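Local atomic coordinates of myosin-I heavy chain (Dictyostelium discoideum, PDB entry 5EJR), a protein that moves on actin filaments as an ATP-driven motor in early phagocytosis and adhesion, this chain being a MyTH4-FERM unit of its tail. Residues S249-G254 with Y501-S506; R297-D302 with P418-T423; F253-V258 with K266-T271; I214-Q219 with R241-S246. All blocks are in the same frame, centred on the assembly; numbering follows the deposited sequence.

Interaction 1. Residues S249-G254 with Y501-S506; sequences SIKMFG and YQFYSS. With EDO (1,2-ethanediol), chain G.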
# COMPACT_ATOMS: atom_id res chain seq x y z
N SER A 249 -12.50 8.94 -17.56
CA SER A 249 -12.33 7.49 -17.39
C SER A 249 -11.45 7.10 -16.22
O SER A 249 -11.50 5.95 -15.76
CB SER A 249 -11.76 6.87 -18.66
OG SER A 249 -12.63 7.04 -19.75
N ILE A 250 -10.63 8.03 -15.75
CA ILE A 250 -9.63 7.79 -14.70
C ILE A 250 -10.26 7.21 -13.42
O ILE A 250 -9.68 6.29 -12.82
CB ILE A 250 -8.78 9.07 -14.47
CG1 ILE A 250 -7.75 9.18 -15.62
CG2 ILE A 250 -8.06 9.03 -13.11
CD1 ILE A 250 -6.99 10.44 -15.75
N LYS A 251 -11.47 7.66 -13.07
CA LYS A 251 -12.16 7.15 -11.89
C LYS A 251 -12.51 5.66 -11.96
O LYS A 251 -12.86 5.10 -10.95
CB LYS A 251 -13.44 7.96 -11.57
CG LYS A 251 -14.55 7.83 -12.61
CD LYS A 251 -15.80 8.67 -12.26
CE LYS A 251 -15.58 10.17 -12.30
NZ LYS A 251 -15.42 10.70 -13.67
N MET A 252 -12.50 5.06 -13.16
CA MET A 252 -12.89 3.67 -13.36
C MET A 252 -11.74 2.77 -13.05
O MET A 252 -11.91 1.55 -13.02
CB MET A 252 -13.34 3.41 -14.83
CG MET A 252 -14.44 4.34 -15.34
SD MET A 252 -15.87 4.28 -14.24
CE MET A 252 -16.83 5.70 -14.88
N PHE A 253 -10.54 3.34 -12.90
CA PHE A 253 -9.32 2.60 -12.69
C PHE A 253 -8.89 2.57 -11.24
O PHE A 253 -9.23 3.46 -10.46
CB PHE A 253 -8.21 3.16 -13.62
CG PHE A 253 -8.39 2.79 -15.07
CD1 PHE A 253 -9.22 3.53 -15.90
CD2 PHE A 253 -7.76 1.66 -15.60
CE1 PHE A 253 -9.43 3.16 -17.23
CE2 PHE A 253 -8.00 1.27 -16.92
CZ PHE A 253 -8.82 2.04 -17.73
N GLY A 254 -8.15 1.52 -10.91
CA GLY A 254 -7.62 1.32 -9.57
C GLY A 254 -6.30 0.60 -9.66
O GLY A 254 -5.81 0.35 -10.77
N TYR A 501 -17.73 -0.60 -2.61
CA TYR A 501 -19.16 -0.48 -2.29
C TYR A 501 -19.64 1.01 -2.46
O TYR A 501 -20.64 1.24 -3.12
CB TYR A 501 -19.47 -1.00 -0.86
CG TYR A 501 -20.95 -0.88 -0.52
CD1 TYR A 501 -21.47 0.31 -0.03
CD2 TYR A 501 -21.83 -1.93 -0.76
CE1 TYR A 501 -22.84 0.45 0.21
CE2 TYR A 501 -23.19 -1.80 -0.51
CZ TYR A 501 -23.69 -0.60 -0.04
OH TYR A 501 -25.03 -0.47 0.24
N GLN A 502 -18.95 1.99 -1.89
CA GLN A 502 -19.37 3.41 -2.03
C GLN A 502 -19.51 3.82 -3.51
O GLN A 502 -20.53 4.41 -3.89
CB GLN A 502 -18.41 4.36 -1.28
CG GLN A 502 -18.66 5.87 -1.52
CD GLN A 502 -20.03 6.39 -1.12
OE1 GLN A 502 -20.54 7.36 -1.70
NE2 GLN A 502 -20.65 5.80 -0.10
N PHE A 503 -18.52 3.46 -4.34
CA PHE A 503 -18.54 3.84 -5.76
C PHE A 503 -19.76 3.33 -6.48
O PHE A 503 -20.46 4.13 -7.12
CB PHE A 503 -17.26 3.43 -6.51
CG PHE A 503 -17.21 3.94 -7.94
CD1 PHE A 503 -17.82 3.24 -8.97
CD2 PHE A 503 -16.58 5.14 -8.24
CE1 PHE A 503 -17.79 3.72 -10.28
CE2 PHE A 503 -16.55 5.62 -9.55
CZ PHE A 503 -17.15 4.90 -10.56
N TYR A 504 -20.03 2.04 -6.38
CA TYR A 504 -21.15 1.44 -7.09
C TYR A 504 -22.53 1.80 -6.53
O TYR A 504 -23.46 2.07 -7.30
CB TYR A 504 -20.98 -0.08 -7.13
CG TYR A 504 -20.08 -0.62 -8.22
CD1 TYR A 504 -20.29 -0.30 -9.56
CD2 TYR A 504 -19.10 -1.56 -7.93
CE1 TYR A 504 -19.51 -0.86 -10.58
CE2 TYR A 504 -18.34 -2.16 -8.93
CZ TYR A 504 -18.56 -1.82 -10.25
OH TYR A 504 -17.81 -2.43 -11.22
N SER A 505 -22.68 1.79 -5.19
CA SER A 505 -23.96 2.09 -4.57
C SER A 505 -24.36 3.55 -4.77
O SER A 505 -25.55 3.82 -4.82
CB SER A 505 -23.94 1.75 -3.08
OG SER A 505 -23.16 2.67 -2.35
N SER A 506 -23.39 4.47 -4.87
CA SER A 506 -23.69 5.90 -4.98
C SER A 506 -24.22 6.32 -6.36
O SER A 506 -24.65 7.47 -6.52
CB SER A 506 -22.48 6.74 -4.58
OG SER A 506 -21.43 6.64 -5.52
C1 EDO G . -15.75 6.09 -19.12
O1 EDO G . -16.91 6.10 -18.32
C2 EDO G . -15.47 4.65 -19.62
O2 EDO G . -14.49 4.71 -20.66
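Lys251 and Phe503 mark the closest backbone approach, with their CA atoms 9.4 Å apart, where the turn leading into strand 253-259 faces helix 494-505. At that distance the main chains do not touch by themselves, and the contact is made mostly by side chains, chiefly the Phe503 ring. Phe503 leaves its helix with CG anti to the backbone N (chi1 -174°), which sends the ring outward to the turn. Its CE2 comes to 4.0 Å from the carbonyl O of Lys251 and lies about as close to Lys251 CD. The lysine chain then bends at its last two torsions and leads away, so its ammonium group turns back to Gln248 O and of its side chain it is CD that meets the ring. Met252 supplies the other partner: its SD sits 3.9 Å from Phe503 CZ, a Met-aromatic contact approached obliquely, with the sulfur 5.2 Å from the ring centroid. Met252 crosses Phe503 at about a right angle, and its CE lies near a bound 1,2-ethanediol. Phe298 stacks on the same Phe503 ring. The contact joins the ubiquitin-like lobe of the FERM domain to the C-terminal helix of its PH/PTB-like lobe. No hydrogen bond links the two segments, so this small surface junction (110 Å² buried) probably rests on dispersion, with a weak electrostatic share from the sulfur and the Lys251 carbonyl.

Interaction 2. Residues R297-D302 with P418-T423; sequences RFFLDD and PLFGCT. With EDO (1,2-ethanediol), chain B; EDO (1,2-ethanediol), chain H; EDO (1,2-ethanediol), chain E; EDO (1,2-ethanediol), chain F.
Phe299 packs against the type II beta turn Leu419-Cys422, whose third position is Gly421, and so ties the loop after strand 290-296 to the one entering strand 423-428 of the PH/PTB-like lobe of the FERM domain. This is the tight part. Phe299 CD1 lies 3.9 Å from Gly421 CA, where the glycine lets the ring settle against bare backbone. Phe420, with CG anti to its own N (chi1 -179°), swings its ring round to turn an edge to the face of Phe299: a T-shaped pair with centroids 5.4 Å apart and planes at 61°. An ethanediol, probably from the crystallisation liquor, touches both rings, its C2 3.3 Å from Phe299 CZ.

Farther along, the loops are joined by water, and no direct hydrogen bond crosses. The Arg297 side chain crosses Thr423 at about a right angle, its CD 3.6 Å from Thr423 OG1, while the guanidinium spreads its bonds: NH2 goes to Ser256 OG, and NH1 reaches Thr423 OG1 through one water. A second water donates to both Phe299 O and Gly421 O. A third does the most bridging, giving protons to Arg297 O at 2.6 Å and Gly421 O while accepting from Thr423 OG1 at 2.7 Å.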
# COMPACT_ATOMS: atom_id res chain seq x y z
N ARG A 297 -11.14 -1.05 -12.74
CA ARG A 297 -11.81 -1.49 -11.53
C ARG A 297 -13.32 -1.47 -11.67
O ARG A 297 -13.97 -2.41 -11.24
CB ARG A 297 -11.35 -0.63 -10.35
CG ARG A 297 -11.92 -1.04 -8.96
CD ARG A 297 -11.32 -2.32 -8.40
NE ARG A 297 -9.87 -2.21 -8.16
CZ ARG A 297 -8.98 -3.12 -8.53
NH1 ARG A 297 -9.36 -4.23 -9.15
NH2 ARG A 297 -7.69 -2.93 -8.27
N PHE A 298 -13.89 -0.41 -12.24
CA PHE A 298 -15.33 -0.25 -12.30
C PHE A 298 -15.93 -0.35 -13.70
O PHE A 298 -15.38 0.17 -14.66
CB PHE A 298 -15.73 1.06 -11.63
CG PHE A 298 -15.26 1.17 -10.20
CD1 PHE A 298 -15.86 0.42 -9.18
CD2 PHE A 298 -14.25 2.06 -9.85
CE1 PHE A 298 -15.44 0.54 -7.85
CE2 PHE A 298 -13.83 2.19 -8.50
CZ PHE A 298 -14.42 1.43 -7.52
N PHE A 299 -17.09 -1.00 -13.78
CA PHE A 299 -17.81 -1.23 -15.03
C PHE A 299 -19.24 -0.82 -14.78
O PHE A 299 -19.97 -1.53 -14.11
CB PHE A 299 -17.73 -2.73 -15.41
CG PHE A 299 -16.35 -3.16 -15.85
CD1 PHE A 299 -15.39 -3.52 -14.91
CD2 PHE A 299 -16.01 -3.21 -17.20
CE1 PHE A 299 -14.10 -3.89 -15.31
CE2 PHE A 299 -14.73 -3.59 -17.61
CZ PHE A 299 -13.78 -3.93 -16.67
N LEU A 300 -19.60 0.38 -15.26
CA LEU A 300 -20.93 0.99 -15.05
C LEU A 300 -21.89 0.80 -16.20
O LEU A 300 -23.10 0.91 -16.01
CB LEU A 300 -20.76 2.51 -14.76
CG LEU A 300 -20.15 2.84 -13.37
CD1 LEU A 300 -20.01 4.36 -13.17
CD2 LEU A 300 -21.02 2.30 -12.24
N ASP A 301 -21.36 0.51 -17.39
CA ASP A 301 -22.20 0.32 -18.59
C ASP A 301 -22.68 -1.11 -18.72
O ASP A 301 -22.05 -2.01 -18.16
CB ASP A 301 -21.48 0.84 -19.84
CG ASP A 301 -21.06 2.30 -19.65
OD1 ASP A 301 -21.91 3.11 -19.21
OD2 ASP A 301 -19.85 2.59 -19.80
N ASP A 302 -23.81 -1.32 -19.37
CA ASP A 302 -24.39 -2.67 -19.50
C ASP A 302 -23.71 -3.44 -20.64
O ASP A 302 -23.91 -3.13 -21.80
CB ASP A 302 -25.93 -2.59 -19.71
CG ASP A 302 -26.69 -3.92 -19.70
OD1 ASP A 302 -26.04 -4.99 -19.61
OD2 ASP A 302 -27.94 -3.90 -19.80
N PRO A 418 -21.35 -14.47 -15.07
CA PRO A 418 -21.92 -13.65 -13.97
C PRO A 418 -20.88 -12.88 -13.15
O PRO A 418 -21.22 -11.91 -12.51
CB PRO A 418 -22.70 -14.65 -13.11
CG PRO A 418 -22.71 -15.94 -13.86
CD PRO A 418 -21.61 -15.91 -14.86
N LEU A 419 -19.61 -13.28 -13.22
CA LEU A 419 -18.55 -12.58 -12.50
C LEU A 419 -18.01 -11.37 -13.30
O LEU A 419 -17.19 -10.63 -12.77
CB LEU A 419 -17.39 -13.54 -12.18
CG LEU A 419 -17.63 -14.64 -11.11
CD1 LEU A 419 -16.44 -15.55 -11.04
CD2 LEU A 419 -17.90 -14.06 -9.73
N PHE A 420 -18.45 -11.19 -14.57
CA PHE A 420 -17.96 -10.08 -15.37
C PHE A 420 -18.35 -8.75 -14.71
O PHE A 420 -19.51 -8.55 -14.37
CB PHE A 420 -18.50 -10.14 -16.82
CG PHE A 420 -17.98 -9.00 -17.67
CD1 PHE A 420 -16.74 -9.09 -18.29
CD2 PHE A 420 -18.68 -7.81 -17.76
CE1 PHE A 420 -16.24 -8.01 -19.02
CE2 PHE A 420 -18.17 -6.72 -18.45
CZ PHE A 420 -16.95 -6.82 -19.09
N GLY A 421 -17.38 -7.85 -14.55
CA GLY A 421 -17.66 -6.53 -13.98
C GLY A 421 -17.71 -6.49 -12.46
O GLY A 421 -17.96 -5.44 -11.89
N CYS A 422 -17.42 -7.64 -11.79
CA CYS A 422 -17.43 -7.76 -10.32
C CYS A 422 -16.06 -7.52 -9.75
O CYS A 422 -15.08 -8.04 -10.31
CB CYS A 422 -17.89 -9.16 -9.92
SG CYS A 422 -19.64 -9.48 -10.17
N THR A 423 -15.98 -6.84 -8.58
CA THR A 423 -14.74 -6.77 -7.80
C THR A 423 -14.89 -7.89 -6.74
O THR A 423 -15.90 -7.94 -6.02
CB THR A 423 -14.45 -5.37 -7.23
OG1 THR A 423 -14.27 -4.45 -8.30
CG2 THR A 423 -13.18 -5.33 -6.36
C1 EDO B . -21.67 -5.71 -16.64
O1 EDO B . -22.73 -5.29 -17.47
C2 EDO B . -20.72 -4.52 -16.45
O2 EDO B . -20.38 -4.02 -17.75
C1 EDO H . -14.34 -8.03 -16.00
O1 EDO H . -14.44 -8.47 -14.67
C2 EDO H . -13.12 -7.11 -16.34
O2 EDO H . -11.94 -7.33 -15.59
C1 EDO E . -10.79 0.23 -5.55
O1 EDO E . -9.67 0.34 -6.44
C2 EDO E . -10.30 0.23 -4.05
O2 EDO E . -10.01 1.58 -3.70
C1 EDO F . -23.67 -10.76 -10.28
O1 EDO F . -23.44 -11.91 -11.08
C2 EDO F . -24.73 -9.94 -11.03
O2 EDO F . -25.02 -8.77 -10.32
O HOH W 1 -11.95 -5.24 -9.64
O HOH W 2 -15.88 -4.05 -10.44
O HOH W 3 -20.30 -3.83 -12.65

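Interaction 3. Residues F253-V258 with K266-T271; sequences FGISAV and KVVSET. With EDO (1,2-ethanediol), chain E.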
# COMPACT_ATOMS: atom_id res chain seq x y z
N PHE A 253 -10.54 3.34 -12.90
CA PHE A 253 -9.32 2.60 -12.69
C PHE A 253 -8.89 2.57 -11.24
O PHE A 253 -9.23 3.46 -10.46
CB PHE A 253 -8.21 3.16 -13.62
CG PHE A 253 -8.39 2.79 -15.07
CD1 PHE A 253 -9.22 3.53 -15.90
CD2 PHE A 253 -7.76 1.66 -15.60
CE1 PHE A 253 -9.43 3.16 -17.23
CE2 PHE A 253 -8.00 1.27 -16.92
CZ PHE A 253 -8.82 2.04 -17.73
N GLY A 254 -8.15 1.52 -10.91
CA GLY A 254 -7.62 1.32 -9.57
C GLY A 254 -6.30 0.60 -9.66
O GLY A 254 -5.81 0.35 -10.77
N ILE A 255 -5.75 0.21 -8.51
CA ILE A 255 -4.48 -0.50 -8.42
C ILE A 255 -4.61 -1.76 -7.59
O ILE A 255 -5.35 -1.77 -6.60
CB ILE A 255 -3.39 0.48 -7.89
CG1 ILE A 255 -3.01 1.48 -9.02
CG2 ILE A 255 -2.16 -0.26 -7.31
CD1 ILE A 255 -1.93 2.47 -8.70
N SER A 256 -3.92 -2.82 -8.02
CA SER A 256 -3.80 -4.10 -7.32
C SER A 256 -2.32 -4.40 -7.01
O SER A 256 -1.42 -4.04 -7.78
CB SER A 256 -4.41 -5.22 -8.16
OG SER A 256 -5.82 -5.07 -8.23
N ALA A 257 -2.08 -5.06 -5.88
CA ALA A 257 -0.74 -5.52 -5.46
C ALA A 257 -0.66 -6.94 -5.99
O ALA A 257 -1.49 -7.78 -5.64
CB ALA A 257 -0.62 -5.52 -3.93
N VAL A 258 0.25 -7.18 -6.92
CA VAL A 258 0.40 -8.48 -7.59
C VAL A 258 1.71 -9.18 -7.21
O VAL A 258 2.76 -8.58 -7.33
CB VAL A 258 0.30 -8.31 -9.15
CG1 VAL A 258 0.51 -9.64 -9.88
CG2 VAL A 258 -1.01 -7.65 -9.57
N LYS A 266 -4.27 -8.55 -5.06
CA LYS A 266 -5.14 -8.00 -4.04
C LYS A 266 -5.41 -6.52 -4.34
O LYS A 266 -4.49 -5.80 -4.66
CB LYS A 266 -4.46 -8.19 -2.68
CG LYS A 266 -5.37 -8.01 -1.46
CD LYS A 266 -4.62 -8.26 -0.15
CE LYS A 266 -5.56 -8.22 1.04
NZ LYS A 266 -4.95 -8.84 2.24
N VAL A 267 -6.67 -6.09 -4.23
CA VAL A 267 -7.10 -4.71 -4.46
C VAL A 267 -6.38 -3.80 -3.43
O VAL A 267 -6.30 -4.17 -2.26
CB VAL A 267 -8.64 -4.60 -4.31
CG1 VAL A 267 -9.10 -3.15 -4.20
CG2 VAL A 267 -9.36 -5.31 -5.46
N VAL A 268 -5.81 -2.68 -3.85
CA VAL A 268 -5.16 -1.79 -2.90
C VAL A 268 -6.15 -0.65 -2.68
O VAL A 268 -6.58 -0.04 -3.64
CB VAL A 268 -3.78 -1.27 -3.38
CG1 VAL A 268 -3.12 -0.40 -2.30
CG2 VAL A 268 -2.87 -2.43 -3.74
N SER A 269 -6.49 -0.35 -1.43
CA SER A 269 -7.44 0.72 -1.16
C SER A 269 -6.93 2.03 -1.68
O SER A 269 -5.78 2.36 -1.45
CB SER A 269 -7.69 0.86 0.34
OG SER A 269 -8.62 1.91 0.57
N GLU A 270 -7.79 2.77 -2.37
CA GLU A 270 -7.43 4.10 -2.88
C GLU A 270 -7.06 5.10 -1.75
O GLU A 270 -6.40 6.11 -2.03
CB GLU A 270 -8.55 4.68 -3.76
CG GLU A 270 -9.86 4.98 -3.04
CD GLU A 270 -10.81 5.82 -3.86
OE1 GLU A 270 -11.53 5.24 -4.71
OE2 GLU A 270 -10.81 7.05 -3.69
N THR A 271 -7.49 4.83 -0.50
CA THR A 271 -7.19 5.72 0.64
C THR A 271 -5.91 5.37 1.34
O THR A 271 -5.50 6.11 2.24
CB THR A 271 -8.33 5.80 1.65
OG1 THR A 271 -8.67 4.48 2.08
CG2 THR A 271 -9.53 6.57 1.13
C1 EDO E . -10.79 0.23 -5.55
O1 EDO E . -9.67 0.34 -6.44
C2 EDO E . -10.30 0.23 -4.05
O2 EDO E . -10.01 1.58 -3.70
O HOH W 4 -6.93 1.16 -5.99
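Ser256 and Val267 sit opposite each other as a non-hydrogen-bonded antiparallel pair, CA to CA 4.4 Å, and the next pair, Ala257 with Lys266, is hydrogen-bonded. Ala257 N donates to Lys266 O at 2.8 Å in the carbonyl plane, and Lys266 N returns the bond to Ala257 O at 2.9 Å. Val268 N then reaches Ile255 O, again at 2.9 Å. One step further the ladder opens and a water stands in its place, accepting from Ile255 N and donating to Val268 O. That water also touches an ethanediol that also accepts from Glu270 N.

Val268 carries most of the side-chain contact. Its CG2, anti to the carbonyl carbon, lies over the neighbouring strand, 3.8 Å from Ala257 CB and 3.5 Å from Ala257 N, and it also reaches Ile255 CG2 at 4.2 Å. This small apolar cluster continues inward, since Ile255 touches Ile235 and Thr236, and Val268 touches Ile232, all on helix 232-243. Ser256 and Val267 point to the other face of the sheet, where Arg297 bonds Ser256 OG and packs on Val267. Lys266 starts on the face of Ala257, but its chain leads away from the strand.

The two strands form a beta hairpin that belongs with strand 290-296 in a three-stranded antiparallel sheet in which 253-259 is the central strand. With helix 232-243 packed on one face, the arrangement is that of the ubiquitin-like lobe of a FERM domain.

Interaction 4. Residues I214-Q219 with R241-S246; sequences IRFIDQ and RQYGIS
Phe216 and Tyr243 lie almost flat on one another, an offset stack between the turn following strand 211-215 and the last turn of helix 232-243 in the ubiquitin-like lobe of the FERM domain. The planes differ by 20° and the centroids are 4.2 Å apart. The displacement brings Tyr243 CD1 over the middle of the Phe216 ring, 3.5 Å above it, while Phe216 CD2 lies toward the rim of the tyrosine. The two side chains run past each other in opposite directions, so Phe216 CZ ends 3.7 Å from Tyr243 CB. Tyr243 leans this way because its CG stands anti to the backbone N (chi1 -159°). Ile245 comes to the edge of the phenylalanine, Ile245 CD1 4.3 Å from Phe216 CE2. Gly244, with positive phi, ends the helix in a Schellman motif, and Ile245 follows it. Leu322 of helix 317-332 touches both Tyr243 and Ile245.

At the phenol end, Asp218 holds the ring by its edge. Asp218 OD1 is bonded to Ser220 OG, consistent with a fixed carboxylate. Tyr243 OH donates to Asp218 OD2 at 2.8 Å, meeting that oxygen from above the carboxylate plane.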
# COMPACT_ATOMS: atom_id res chain seq x y z
N ILE A 214 4.89 1.71 -11.84
CA ILE A 214 3.54 1.14 -11.93
C ILE A 214 3.33 0.44 -13.27
O ILE A 214 3.48 1.05 -14.34
CB ILE A 214 2.40 2.16 -11.62
CG1 ILE A 214 2.71 3.09 -10.40
CG2 ILE A 214 1.04 1.44 -11.47
CD1 ILE A 214 2.80 2.43 -9.03
N ARG A 215 2.94 -0.85 -13.21
CA ARG A 215 2.70 -1.65 -14.41
C ARG A 215 1.27 -1.54 -14.90
O ARG A 215 0.36 -1.25 -14.11
CB ARG A 215 3.08 -3.11 -14.17
CG ARG A 215 4.52 -3.30 -13.72
CD ARG A 215 4.99 -4.71 -13.97
NE ARG A 215 5.98 -5.13 -12.99
CZ ARG A 215 6.48 -6.36 -12.90
NH1 ARG A 215 6.09 -7.30 -13.76
NH2 ARG A 215 7.37 -6.65 -11.97
N PHE A 216 1.07 -1.78 -16.20
CA PHE A 216 -0.24 -1.82 -16.83
C PHE A 216 -0.40 -3.25 -17.33
O PHE A 216 0.57 -4.00 -17.33
CB PHE A 216 -0.37 -0.80 -17.97
CG PHE A 216 -0.58 0.61 -17.47
CD1 PHE A 216 0.49 1.37 -17.01
CD2 PHE A 216 -1.85 1.18 -17.49
CE1 PHE A 216 0.28 2.67 -16.51
CE2 PHE A 216 -2.05 2.48 -17.00
CZ PHE A 216 -0.99 3.21 -16.51
N ILE A 217 -1.61 -3.62 -17.73
CA ILE A 217 -1.96 -4.96 -18.21
C ILE A 217 -1.12 -5.42 -19.44
O ILE A 217 -0.90 -6.61 -19.60
CB ILE A 217 -3.51 -5.04 -18.45
CG1 ILE A 217 -4.02 -6.50 -18.63
CG2 ILE A 217 -3.95 -4.14 -19.61
CD1 ILE A 217 -4.25 -7.24 -17.32
N ASP A 218 -0.65 -4.47 -20.27
CA ASP A 218 0.14 -4.79 -21.46
C ASP A 218 1.61 -5.07 -21.13
O ASP A 218 2.40 -5.37 -22.03
CB ASP A 218 -0.03 -3.71 -22.56
CG ASP A 218 0.53 -2.32 -22.26
OD1 ASP A 218 0.95 -2.07 -21.11
OD2 ASP A 218 0.51 -1.47 -23.17
N GLN A 219 1.96 -5.00 -19.82
CA GLN A 219 3.29 -5.22 -19.23
C GLN A 219 4.19 -3.98 -19.37
O GLN A 219 5.34 -3.99 -18.91
CB GLN A 219 3.97 -6.51 -19.73
CG GLN A 219 3.22 -7.79 -19.37
CD GLN A 219 3.76 -8.97 -20.13
OE1 GLN A 219 3.26 -9.34 -21.20
NE2 GLN A 219 4.82 -9.60 -19.61
N ARG A 241 -3.17 9.41 -16.29
CA ARG A 241 -2.98 10.62 -17.11
C ARG A 241 -1.75 10.46 -18.02
O ARG A 241 -1.83 10.79 -19.20
CB ARG A 241 -2.82 11.86 -16.23
CG ARG A 241 -4.12 12.58 -15.93
CD ARG A 241 -3.97 13.60 -14.81
NE ARG A 241 -5.26 14.07 -14.31
CZ ARG A 241 -6.03 13.39 -13.45
NH1 ARG A 241 -5.66 12.21 -13.00
NH2 ARG A 241 -7.19 13.90 -13.06
N GLN A 242 -0.64 9.92 -17.48
CA GLN A 242 0.59 9.65 -18.24
C GLN A 242 0.33 8.66 -19.38
O GLN A 242 0.82 8.84 -20.49
CB GLN A 242 1.67 9.09 -17.31
CG GLN A 242 2.43 10.16 -16.54
CD GLN A 242 3.53 9.55 -15.72
OE1 GLN A 242 4.57 9.12 -16.24
NE2 GLN A 242 3.32 9.49 -14.42
N TYR A 243 -0.43 7.60 -19.10
CA TYR A 243 -0.78 6.59 -20.10
C TYR A 243 -1.67 7.16 -21.22
O TYR A 243 -1.64 6.64 -22.33
CB TYR A 243 -1.45 5.39 -19.43
CG TYR A 243 -1.38 4.13 -20.26
CD1 TYR A 243 -0.26 3.31 -20.22
CD2 TYR A 243 -2.43 3.76 -21.08
CE1 TYR A 243 -0.18 2.15 -20.98
CE2 TYR A 243 -2.36 2.61 -21.88
CZ TYR A 243 -1.23 1.81 -21.81
OH TYR A 243 -1.18 0.64 -22.53
N GLY A 244 -2.42 8.21 -20.92
CA GLY A 244 -3.30 8.84 -21.90
C GLY A 244 -4.78 8.56 -21.69
O GLY A 244 -5.57 8.84 -22.59
N ILE A 245 -5.18 7.99 -20.51
CA ILE A 245 -6.60 7.71 -20.22
C ILE A 245 -7.25 9.10 -20.03
O ILE A 245 -6.63 9.96 -19.39
CB ILE A 245 -6.71 6.81 -18.96
CG1 ILE A 245 -6.10 5.40 -19.22
CG2 ILE A 245 -8.16 6.72 -18.42
CD1 ILE A 245 -5.68 4.62 -17.96
N SER A 246 -8.44 9.33 -20.62
CA SER A 246 -9.13 10.61 -20.52
C SER A 246 -9.57 10.87 -19.12
O SER A 246 -9.83 9.94 -18.35
CB SER A 246 -10.31 10.70 -21.48
OG SER A 246 -11.49 10.15 -20.93

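All four contacts lie in the FERM part of the chain and gather round the ubiquitin-like lobe. Interaction 4 comes first and closes within that lobe. Interactions 1 and 3 then start from the same strand, 253-259, and interaction 3 closes almost at once as a hairpin. Interaction 2 begins just beyond strand 290-296, and interaction 1 closes last, at the C-terminal helix. Centres of interactions 1 and 2 are 11 Å apart, and Met252 O bonds to the backbone of Arg297 and Phe298. Interactions 2 and 4 stand about 20 Å apart between centres. Interactions 3 and 4 lie within the lobe, while 1 and 2 join it to the PH/PTB-like part.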